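PDB 5CB8: probable adenylyl-sulfate kinase from Synechocystis sp., which catalyses the ATP-dependent phosphorylation of adenosine 5'-phosphosulfate to 3'-phosphoadenylyl sulfate, the activated form of sulfate. Local coordinates for residues N82-G87 with A109-E114; G25-L30 with F88-L93; K38-H43 with E176-S181. One frame throughout, in Å; residues are numbered along the deposited sequence.

Interaction 1. Residues N82-G87 with A109-E114; sequences NIRRIG and AAIRQE. With ADX (adenosine-5'-phosphosulfate), chain G; SO4 (sulfate ion), chain I.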
loop_
_atom_site.group_PDB
_atom_site.type_symbol
_atom_site.label_atom_id
_atom_site.label_comp_id
_atom_site.label_asym_id
_atom_site.label_seq_id
_atom_site.Cartn_x
_atom_site.Cartn_y
_atom_site.Cartn_z
ATOM N N ASN B 82 -2.655 -9.768 6.611
ATOM C CA ASN B 82 -3.415 -9.327 5.443
ATOM C C ASN B 82 -4.207 -8.059 5.740
ATOM O O ASN B 82 -4.084 -7.045 5.041
ATOM C CB ASN B 82 -4.337 -10.462 4.977
ATOM C CG ASN B 82 -5.150 -10.095 3.738
ATOM O OD1 ASN B 82 -4.595 -9.720 2.696
ATOM N ND2 ASN B 82 -6.470 -10.229 3.835
ATOM N N ILE B 83 -5.006 -8.106 6.797
ATOM C CA ILE B 83 -5.850 -6.975 7.148
ATOM C C ILE B 83 -5.021 -5.756 7.553
ATOM O O ILE B 83 -5.334 -4.627 7.161
ATOM C CB ILE B 83 -6.847 -7.352 8.249
ATOM C CG1 ILE B 83 -7.788 -8.447 7.731
ATOM C CG2 ILE B 83 -7.634 -6.131 8.704
ATOM C CD1 ILE B 83 -8.454 -8.117 6.389
ATOM N N ARG B 84 -3.964 -5.972 8.327
ATOM C CA ARG B 84 -3.098 -4.855 8.709
ATOM C C ARG B 84 -2.431 -4.190 7.501
ATOM O O ARG B 84 -2.235 -2.963 7.486
ATOM C CB ARG B 84 -2.057 -5.307 9.746
ATOM C CG ARG B 84 -2.644 -5.458 11.150
ATOM C CD ARG B 84 -1.713 -6.221 12.058
ATOM N NE ARG B 84 -2.134 -6.126 13.455
ATOM C CZ ARG B 84 -1.806 -7.003 14.394
ATOM N NH1 ARG B 84 -1.062 -8.058 14.082
ATOM N NH2 ARG B 84 -2.220 -6.819 15.643
ATOM N N ARG B 85 -2.096 -4.981 6.482
ATOM C CA ARG B 85 -1.440 -4.422 5.297
ATOM C C ARG B 85 -2.433 -3.632 4.449
ATOM O O ARG B 85 -2.113 -2.555 3.936
ATOM C CB ARG B 85 -0.778 -5.522 4.458
ATOM C CG ARG B 85 0.150 -4.977 3.368
ATOM C CD ARG B 85 0.895 -6.110 2.659
ATOM N NE ARG B 85 1.710 -6.892 3.590
ATOM C CZ ARG B 85 2.155 -8.121 3.339
ATOM N NH1 ARG B 85 1.868 -8.711 2.190
ATOM N NH2 ARG B 85 2.904 -8.759 4.230
ATOM N N ILE B 86 -3.640 -4.165 4.306
ATOM C CA ILE B 86 -4.720 -3.435 3.646
ATOM C C ILE B 86 -4.992 -2.125 4.397
ATOM O O ILE B 86 -5.195 -1.066 3.780
ATOM C CB ILE B 86 -5.996 -4.296 3.565
ATOM C CG1 ILE B 86 -5.785 -5.457 2.576
ATOM C CG2 ILE B 86 -7.205 -3.442 3.153
ATOM C CD1 ILE B 86 -6.833 -6.576 2.677
ATOM N N GLY B 87 -4.981 -2.195 5.726
ATOM C CA GLY B 87 -5.188 -1.004 6.549
ATOM C C GLY B 87 -4.093 0.038 6.350
ATOM O O GLY B 87 -4.364 1.252 6.344
ATOM N N ALA B 109 -12.556 -8.929 15.210
ATOM C CA ALA B 109 -13.008 -7.605 15.648
ATOM C C ALA B 109 -11.874 -6.713 16.161
ATOM O O ALA B 109 -11.827 -5.519 15.844
ATOM C CB ALA B 109 -14.105 -7.742 16.712
ATOM N N ALA B 110 -10.970 -7.274 16.963
ATOM C CA ALA B 110 -9.882 -6.470 17.532
ATOM C C ALA B 110 -8.983 -5.885 16.442
ATOM O O ALA B 110 -8.445 -4.788 16.593
ATOM C CB ALA B 110 -9.055 -7.296 18.524
ATOM N N ILE B 111 -8.802 -6.627 15.357
ATOM C CA ILE B 111 -8.006 -6.144 14.228
ATOM C C ILE B 111 -8.758 -5.056 13.447
ATOM O O ILE B 111 -8.169 -4.041 13.068
ATOM C CB ILE B 111 -7.646 -7.280 13.265
ATOM C CG1 ILE B 111 -6.879 -8.385 14.005
ATOM C CG2 ILE B 111 -6.829 -6.735 12.088
ATOM C CD1 ILE B 111 -5.523 -7.937 14.520
ATOM N N ARG B 112 -10.053 -5.253 13.205
ATOM C CA ARG B 112 -10.851 -4.195 12.559
ATOM C C ARG B 112 -10.796 -2.912 13.381
ATOM O O ARG B 112 -10.708 -1.809 12.831
ATOM C CB ARG B 112 -12.310 -4.633 12.372
ATOM C CG ARG B 112 -12.482 -5.831 11.423
ATOM C CD ARG B 112 -13.961 -6.053 11.040
ATOM N NE ARG B 112 -14.833 -6.126 12.216
ATOM C CZ ARG B 112 -15.289 -7.254 12.755
ATOM N NH1 ARG B 112 -14.968 -8.428 12.231
ATOM N NH2 ARG B 112 -16.070 -7.209 13.828
ATOM N N GLN B 113 -10.834 -3.065 14.702
ATOM C CA GLN B 113 -10.804 -1.918 15.613
ATOM C C GLN B 113 -9.458 -1.216 15.576
ATOM O O GLN B 113 -9.369 0.013 15.659
ATOM C CB GLN B 113 -11.129 -2.381 17.038
ATOM C CG GLN B 113 -12.614 -2.612 17.254
ATOM C CD GLN B 113 -13.439 -1.416 16.806
ATOM O OE1 GLN B 113 -13.275 -0.309 17.321
ATOM N NE2 GLN B 113 -14.315 -1.632 15.826
ATOM N N GLU B 114 -8.404 -2.007 15.454
ATOM C CA GLU B 114 -7.047 -1.482 15.385
ATOM C C GLU B 114 -6.911 -0.602 14.137
ATOM O O GLU B 114 -6.354 0.499 14.187
ATOM C CB GLU B 114 -6.092 -2.676 15.338
ATOM C CG GLU B 114 -4.624 -2.374 15.315
ATOM C CD GLU B 114 -3.808 -3.650 15.154
ATOM O OE1 GLU B 114 -3.915 -4.553 16.023
ATOM O OE2 GLU B 114 -3.077 -3.752 14.149
HETATM S SB ADX G . -9.408 -12.296 5.414
HETATM O O1B ADX G . -7.941 -12.243 5.446
HETATM O O2B ADX G . -9.999 -10.950 5.523
HETATM O O3B ADX G . -9.875 -13.168 6.501
HETATM P PA ADX G . -9.959 -12.180 2.708
HETATM O O1A ADX G . -8.670 -11.418 2.415
HETATM O O2A ADX G . -11.200 -11.304 2.563
HETATM O O3A ADX G . -9.865 -12.922 4.114
HETATM O "O5'" ADX G . -10.049 -13.377 1.648
HETATM C "C5'" ADX G . -11.186 -14.189 1.625
HETATM C "C4'" ADX G . -11.397 -14.865 0.385
HETATM O "O4'" ADX G . -10.404 -15.947 0.272
HETATM C "C3'" ADX G . -12.720 -15.496 0.341
HETATM O "O3'" ADX G . -13.553 -14.732 -0.414
HETATM C "C2'" ADX G . -12.510 -16.803 -0.324
HETATM O "O2'" ADX G . -12.777 -16.692 -1.645
HETATM C "C1'" ADX G . -11.058 -17.119 -0.169
HETATM N N9 ADX G . -10.738 -18.186 0.735
HETATM C C8 ADX G . -9.907 -19.227 0.486
HETATM N N7 ADX G . -9.729 -19.913 1.619
HETATM C C5 ADX G . -10.437 -19.311 2.607
HETATM C C6 ADX G . -10.603 -19.582 3.964
HETATM N N6 ADX G . -9.905 -20.690 4.594
HETATM N N1 ADX G . -11.400 -18.774 4.694
HETATM C C2 ADX G . -12.014 -17.711 4.127
HETATM N N3 ADX G . -11.865 -17.420 2.826
HETATM C C4 ADX G . -11.082 -18.200 2.042
HETATM S S SO4 I . 1.699 -8.252 11.085
HETATM O O1 SO4 I . 1.346 -7.049 10.326
HETATM O O2 SO4 I . 2.387 -9.186 10.183
HETATM O O3 SO4 I . 2.598 -7.885 12.183
HETATM O O4 SO4 I . 0.487 -8.887 11.648
#

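Interaction 2. Residues G25-L30 with F88-L93; sequences GVTIWL and FVSHLL. With ACT (acetate ion), chain J.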
loop_
_atom_site.group_PDB
_atom_site.type_symbol
_atom_site.label_atom_id
_atom_site.label_comp_id
_atom_site.label_asym_id
_atom_site.label_seq_id
_atom_site.Cartn_x
_atom_site.Cartn_y
_atom_site.Cartn_z
ATOM N N GLY B 25 -11.327 12.421 2.746
ATOM C CA GLY B 25 -10.869 11.041 2.750
ATOM C C GLY B 25 -11.580 10.190 3.787
ATOM O O GLY B 25 -11.868 10.657 4.894
ATOM N N VAL B 26 -11.854 8.938 3.430
ATOM C CA VAL B 26 -12.532 8.014 4.325
ATOM C C VAL B 26 -12.345 6.578 3.842
ATOM O O VAL B 26 -12.354 6.305 2.636
ATOM C CB VAL B 26 -14.052 8.380 4.476
ATOM C CG1 VAL B 26 -14.759 8.352 3.133
ATOM C CG2 VAL B 26 -14.743 7.456 5.473
ATOM N N THR B 27 -12.129 5.664 4.781
ATOM C CA THR B 27 -12.109 4.242 4.459
ATOM C C THR B 27 -13.471 3.640 4.781
ATOM O O THR B 27 -13.930 3.698 5.925
ATOM C CB THR B 27 -11.022 3.512 5.248
ATOM O OG1 THR B 27 -9.735 3.935 4.767
ATOM C CG2 THR B 27 -11.148 1.996 5.084
ATOM N N ILE B 28 -14.124 3.091 3.763
ATOM C CA ILE B 28 -15.404 2.413 3.941
ATOM C C ILE B 28 -15.105 0.917 3.965
ATOM O O ILE B 28 -14.698 0.349 2.947
ATOM C CB ILE B 28 -16.374 2.764 2.795
ATOM C CG1 ILE B 28 -16.536 4.290 2.696
ATOM C CG2 ILE B 28 -17.735 2.078 2.992
ATOM C CD1 ILE B 28 -17.230 4.744 1.431
ATOM N N TRP B 29 -15.293 0.288 5.128
ATOM C CA TRP B 29 -14.761 -1.052 5.378
ATOM C C TRP B 29 -15.864 -2.104 5.474
ATOM O O TRP B 29 -16.576 -2.179 6.482
ATOM C CB TRP B 29 -13.933 -1.065 6.675
ATOM C CG TRP B 29 -13.153 -2.335 6.882
ATOM C CD1 TRP B 29 -13.645 -3.548 7.284
ATOM C CD2 TRP B 29 -11.742 -2.520 6.691
ATOM N NE1 TRP B 29 -12.627 -4.473 7.353
ATOM C CE2 TRP B 29 -11.452 -3.865 6.993
ATOM C CE3 TRP B 29 -10.700 -1.670 6.290
ATOM C CZ2 TRP B 29 -10.160 -4.389 6.901
ATOM C CZ3 TRP B 29 -9.415 -2.190 6.207
ATOM C CH2 TRP B 29 -9.155 -3.537 6.515
ATOM N N LEU B 30 -15.998 -2.919 4.428
ATOM C CA LEU B 30 -17.033 -3.948 4.400
ATOM C C LEU B 30 -16.488 -5.273 4.945
ATOM O O LEU B 30 -15.534 -5.843 4.401
ATOM C CB LEU B 30 -17.581 -4.135 2.979
ATOM C CG LEU B 30 -18.680 -3.144 2.562
ATOM C CD1 LEU B 30 -18.171 -1.718 2.555
ATOM C CD2 LEU B 30 -19.260 -3.484 1.194
ATOM N N PHE B 88 -2.854 -0.432 6.205
ATOM C CA PHE B 88 -1.716 0.459 5.957
ATOM C C PHE B 88 -1.948 1.291 4.702
ATOM O O PHE B 88 -1.810 2.516 4.715
ATOM C CB PHE B 88 -0.428 -0.368 5.815
ATOM C CG PHE B 88 0.793 0.442 5.428
ATOM C CD1 PHE B 88 1.128 0.627 4.094
ATOM C CD2 PHE B 88 1.618 0.985 6.402
ATOM C CE1 PHE B 88 2.252 1.362 3.739
ATOM C CE2 PHE B 88 2.749 1.716 6.055
ATOM C CZ PHE B 88 3.060 1.904 4.719
ATOM N N VAL B 89 -2.286 0.619 3.611
ATOM C CA VAL B 89 -2.494 1.293 2.340
ATOM C C VAL B 89 -3.733 2.178 2.414
ATOM O O VAL B 89 -3.725 3.301 1.903
ATOM C CB VAL B 89 -2.640 0.265 1.202
ATOM C CG1 VAL B 89 -2.937 0.953 -0.131
ATOM C CG2 VAL B 89 -1.373 -0.584 1.103
ATOM N N SER B 90 -4.791 1.676 3.052
ATOM C CA SER B 90 -6.030 2.452 3.202
ATOM C C SER B 90 -5.780 3.744 3.969
ATOM O O SER B 90 -6.335 4.799 3.645
ATOM C CB SER B 90 -7.100 1.638 3.944
ATOM O OG SER B 90 -7.441 0.471 3.218
ATOM N N HIS B 91 -4.953 3.650 5.003
ATOM C CA HIS B 91 -4.600 4.815 5.804
ATOM C C HIS B 91 -3.877 5.881 4.980
ATOM O O HIS B 91 -4.237 7.062 5.036
ATOM C CB HIS B 91 -3.718 4.380 6.968
ATOM C CG HIS B 91 -3.384 5.483 7.918
ATOM N ND1 HIS B 91 -2.267 5.451 8.726
ATOM C CD2 HIS B 91 -4.019 6.649 8.197
ATOM C CE1 HIS B 91 -2.226 6.548 9.462
ATOM N NE2 HIS B 91 -3.275 7.293 9.159
ATOM N N LEU B 92 -2.859 5.482 4.217
ATOM C CA LEU B 92 -2.123 6.460 3.405
ATOM C C LEU B 92 -3.035 7.156 2.395
ATOM O O LEU B 92 -2.931 8.371 2.182
ATOM C CB LEU B 92 -0.935 5.809 2.685
ATOM C CG LEU B 92 0.137 5.195 3.575
ATOM C CD1 LEU B 92 1.349 4.737 2.745
ATOM C CD2 LEU B 92 0.549 6.187 4.634
ATOM N N LEU B 93 -3.938 6.396 1.782
ATOM C CA LEU B 93 -4.850 6.981 0.797
ATOM C C LEU B 93 -5.860 7.907 1.473
ATOM O O LEU B 93 -6.110 9.016 1.006
ATOM C CB LEU B 93 -5.568 5.880 -0.001
ATOM C CG LEU B 93 -4.684 5.111 -0.990
ATOM C CD1 LEU B 93 -5.351 3.801 -1.413
ATOM C CD2 LEU B 93 -4.387 5.987 -2.216
HETATM C C ACT J . -3.043 10.756 10.009
HETATM O O ACT J . -2.969 11.966 9.703
HETATM O OXT ACT J . -1.961 10.162 10.217
HETATM C CH3 ACT J . -4.361 10.058 10.105
#

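Interaction 3. Residues K38-H43 with E176-S181; sequences KTTITH and EELDES. With SO4 (sulfate ion), chain H.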
loop_
_atom_site.group_PDB
_atom_site.type_symbol
_atom_site.label_atom_id
_atom_site.label_comp_id
_atom_site.label_asym_id
_atom_site.label_seq_id
_atom_site.Cartn_x
_atom_site.Cartn_y
_atom_site.Cartn_z
ATOM N N LYS B 38 -20.437 -8.808 -0.157
ATOM C CA LYS B 38 -19.553 -7.645 0.018
ATOM C C LYS B 38 -19.084 -7.062 -1.322
ATOM O O LYS B 38 -19.145 -5.856 -1.543
ATOM C CB LYS B 38 -18.329 -8.007 0.866
ATOM C CG LYS B 38 -18.624 -8.485 2.292
ATOM C CD LYS B 38 -17.316 -8.704 3.059
ATOM C CE LYS B 38 -16.443 -9.761 2.371
ATOM N NZ LYS B 38 -17.055 -11.125 2.441
ATOM N N THR B 39 -18.621 -7.917 -2.225
ATOM C CA THR B 39 -18.108 -7.468 -3.514
ATOM C C THR B 39 -19.191 -6.789 -4.364
ATOM O O THR B 39 -18.950 -5.772 -5.024
ATOM C CB THR B 39 -17.480 -8.655 -4.266
ATOM O OG1 THR B 39 -16.225 -8.981 -3.652
ATOM C CG2 THR B 39 -17.253 -8.321 -5.708
ATOM N N THR B 40 -20.389 -7.367 -4.344
ATOM C CA THR B 40 -21.515 -6.829 -5.105
ATOM C C THR B 40 -21.858 -5.401 -4.664
ATOM O O THR B 40 -22.090 -4.513 -5.500
ATOM C CB THR B 40 -22.750 -7.737 -4.969
ATOM O OG1 THR B 40 -22.469 -9.012 -5.564
ATOM C CG2 THR B 40 -23.957 -7.124 -5.659
ATOM N N ILE B 41 -21.880 -5.187 -3.351
ATOM C CA ILE B 41 -22.157 -3.866 -2.788
ATOM C C ILE B 41 -21.012 -2.916 -3.104
ATOM O O ILE B 41 -21.230 -1.761 -3.481
ATOM C CB ILE B 41 -22.359 -3.932 -1.255
ATOM C CG1 ILE B 41 -23.675 -4.649 -0.922
ATOM C CG2 ILE B 41 -22.372 -2.519 -0.648
ATOM C CD1 ILE B 41 -23.884 -4.908 0.576
ATOM N N THR B 42 -19.789 -3.407 -2.933
ATOM C CA THR B 42 -18.599 -2.629 -3.249
ATOM C C THR B 42 -18.657 -2.092 -4.671
ATOM O O THR B 42 -18.444 -0.895 -4.903
ATOM C CB THR B 42 -17.343 -3.485 -3.060
ATOM O OG1 THR B 42 -17.256 -3.860 -1.680
ATOM C CG2 THR B 42 -16.086 -2.714 -3.453
ATOM N N HIS B 43 -18.959 -2.969 -5.625
ATOM C CA HIS B 43 -18.945 -2.573 -7.029
ATOM C C HIS B 43 -20.052 -1.575 -7.333
ATOM O O HIS B 43 -19.844 -0.610 -8.072
ATOM C CB HIS B 43 -19.038 -3.807 -7.924
ATOM C CG HIS B 43 -17.800 -4.652 -7.909
ATOM N ND1 HIS B 43 -17.769 -5.937 -8.407
ATOM C CD2 HIS B 43 -16.547 -4.389 -7.463
ATOM C CE1 HIS B 43 -16.550 -6.431 -8.269
ATOM N NE2 HIS B 43 -15.790 -5.513 -7.697
ATOM N N GLU B 176 -32.689 -7.185 2.318
ATOM C CA GLU B 176 -32.796 -5.880 1.672
ATOM C C GLU B 176 -32.257 -5.931 0.248
ATOM O O GLU B 176 -31.352 -6.713 -0.058
ATOM C CB GLU B 176 -32.092 -4.799 2.503
ATOM C CG GLU B 176 -30.722 -5.192 2.977
ATOM C CD GLU B 176 -30.076 -4.182 3.913
ATOM O OE1 GLU B 176 -30.388 -4.173 5.131
ATOM O OE2 GLU B 176 -29.226 -3.409 3.426
ATOM N N GLU B 177 -32.833 -5.117 -0.629
ATOM C CA GLU B 177 -32.376 -5.048 -2.012
ATOM C C GLU B 177 -31.033 -4.330 -2.097
ATOM O O GLU B 177 -30.677 -3.559 -1.198
ATOM C CB GLU B 177 -33.421 -4.347 -2.885
ATOM C CG GLU B 177 -34.745 -5.102 -2.968
ATOM C CD GLU B 177 -34.554 -6.561 -3.344
ATOM O OE1 GLU B 177 -34.007 -6.829 -4.437
ATOM O OE2 GLU B 177 -34.941 -7.439 -2.540
ATOM N N LEU B 178 -30.293 -4.584 -3.177
ATOM C CA LEU B 178 -28.959 -4.006 -3.354
ATOM C C LEU B 178 -28.969 -2.485 -3.223
ATOM O O LEU B 178 -28.123 -1.911 -2.532
ATOM C CB LEU B 178 -28.365 -4.406 -4.708
ATOM C CG LEU B 178 -26.959 -3.863 -4.970
ATOM C CD1 LEU B 178 -26.004 -4.381 -3.910
ATOM C CD2 LEU B 178 -26.457 -4.243 -6.352
ATOM N N ASP B 179 -29.925 -1.838 -3.888
ATOM C CA ASP B 179 -30.031 -0.381 -3.843
ATOM C C ASP B 179 -30.265 0.138 -2.423
ATOM O O ASP B 179 -29.824 1.239 -2.068
ATOM C CB ASP B 179 -31.159 0.103 -4.762
ATOM C CG ASP B 179 -30.784 0.044 -6.229
ATOM O OD1 ASP B 179 -29.578 -0.070 -6.539
ATOM O OD2 ASP B 179 -31.702 0.128 -7.073
ATOM N N GLU B 180 -30.974 -0.646 -1.616
ATOM C CA GLU B 180 -31.204 -0.272 -0.226
ATOM C C GLU B 180 -29.893 -0.339 0.560
ATOM O O GLU B 180 -29.583 0.566 1.343
ATOM C CB GLU B 180 -32.267 -1.170 0.415
ATOM C CG GLU B 180 -32.720 -0.699 1.791
ATOM C CD GLU B 180 -33.785 -1.594 2.412
ATOM O OE1 GLU B 180 -34.260 -2.537 1.731
ATOM O OE2 GLU B 180 -34.139 -1.348 3.589
ATOM N N SER B 181 -29.112 -1.394 0.336
ATOM C CA SER B 181 -27.838 -1.529 1.033
ATOM C C SER B 181 -26.879 -0.402 0.659
ATOM O O SER B 181 -26.306 0.252 1.535
ATOM C CB SER B 181 -27.202 -2.893 0.747
ATOM O OG SER B 181 -28.086 -3.941 1.102
HETATM S S SO4 H . -18.698 -11.734 -0.741
HETATM O O1 SO4 H . -18.013 -10.739 -1.544
HETATM O O2 SO4 H . -19.927 -12.159 -1.406
HETATM O O3 SO4 H . -19.034 -11.144 0.564
HETATM O O4 SO4 H . -17.851 -12.920 -0.522
#

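Interaction 1. Residues N82-G87 with A109-E114
Ile-83 and Ile-111 form the tight heart of a side-by-side pairing of two helices, 76-94 and 109-119, that lie on the same face of the parallel sheet in this P-loop kinase. The axes of the two short segments approach to 10.0 Å and run almost parallel, 15° apart. Between them the isoleucines meet branch to branch, Ile-83 CG2 against Ile-111 CG2 at 3.5 Å. Both residues are buried, and a beta-branched aliphatic suits this place because its CG2 methyl branches directly from CB and so meets the other helix close to the backbone. Trp-29 of strand 26-31 packs against Ile-83 from the sheet side.

One residue further along, the contact changes character and opens toward solvent. Arg-84 reaches out with its chain extended from CG to NE and grips Glu-114 side-on, one nitrogen to each oxygen: NE to OE2 at 2.6 Å, and NH2 to OE1, nearly straight, at 2.9 Å. Both oxygens use their syn lone pairs, and the guanidinium and carboxylate planes are only 20° apart, so the paired bonds fix the rotation of both groups. Glu-114 arrives there with CG anti to the backbone N (chi1 -178°) and an extended chain. Ile-111 CD1 lies over one face of the guanidinium, 3.7 Å from Arg-84 NH2, so the apolar and charged parts adjoin. At the edge of the same group, Arg-84 NH1 donates to O4 of a sulfate ion, probably from the crystallisation liquor.

The N-terminal residues of segment 82-87 also line the substrate pocket. Asn-82 ND2 donates to O1B of adenosine-5'-phosphosulfate at 3.0 Å while Thr-69 holds its OD1, and Ile-83 CD1 comes within 3.3 Å of O2B in the ligand's sulfate group.

Interaction 2. Residues G25-L30 with F88-L93
A chi1 of -69° sets OG1 of Thr-27 beside its own backbone N and brings it against CB of Ser-90, 3.6 Å away, while the Ser-90 chi1 of -62° turns OG back to the carbonyl oxygen of Ile-86, one turn earlier in its helix. The hydroxyls do not pair with one another. OG1 of Thr-27 is hydrogen-bonded to Thr-94 OG1, which also bonds Ser-90 O. Each buried hydroxyl thus has a partner, and the short side chains let helix and strand come close, with the CA atoms of Thr-27 and Ser-90 6.5 Å apart. Trp-29 makes a looser, oblique approach, its CZ3 4.5 Å from Ser-90 OG; its NE1 is bonded to Ser-106 OG, the probable phosphoserine site, so the ring links this core to the active centre. The contact lies between the parallel sheet and the helices on one of its faces: strand 26-31 runs between strands 99-103 and 122-127, Ser-90 also packs on Val-100 and Val-102, and Ile-119 of helix 109-119 touches both Thr-27 and Ser-90.

Interaction 3. Residues K38-H43 with E176-S181
Where Thr-40 and Ile-41 meet Leu-178 only aliphatic branches touch, and the flat groups of the two segments stand apart from that junction: the His-43 ring has the carbonyl oxygen of Thr-39 over one face, offset toward the rim, and the Glu-176 carboxylate accepts the Ser-181 hydroxyl at OE2, 2.6 Å from Ser-181 OG, on the anti side and 16° out of the carboxylate plane. The other oxygen, Glu-176 OE1, is salt-bridged to Lys-184 and accepts the backbone N of Arg-172.

With chi1 at -179° the Leu-178 branch point extends away from its own N, carrying the methyls to the other helix. There CD1 sits 3.8 Å from Thr-40 CG2 and equally 3.8 Å from Ile-41 CG1, the isoleucine and leucine chains sliding past each other in opposite directions. Ile-41 CD1 then reaches Ser-181 CB at 3.9 Å, a small residue that admits the methyl close to the helix backbone.

Helix 38-50 is the one that follows the P-loop (Walker A), whose residues probably bind ATP. Its first turn holds a sulfate ion, presumably occupying a phosphate position: Lys-38 gives both its backbone N and, at 2.7 Å, its curled-back NZ to O3, while the Thr-39 backbone N donates to O1 at 3.0 Å. Gly-35 and Gly-37 add further amides. One turn on, Thr-42 OG1 donates to Lys-38 O at 2.8 Å from above the carbonyl plane, beside the regular helix bond from Thr-42 N.

Interactions 1 and 2 share helix 76-94 and meet directly, with Trp-29 of strand 26-31 bridging the two. Interaction 3 lies across the sheet, on the opposite side of the chain's centre from interaction 1, and reaches interaction 2 through Leu-30, which rests on Ile-41 and Thr-42. Interaction 2 is fully buried and relies on small hydroxyl residues whose polar ends are satisfied by neighbours. The two helix-helix contacts are only partly buried and differ in kind: 82-87 with 109-114 adds a salt bridge at its outer edge, whereas 38-43 with 176-181 meets through aliphatic groups, its sulfate being held apart from the junction by Lys-38 and backbone amides.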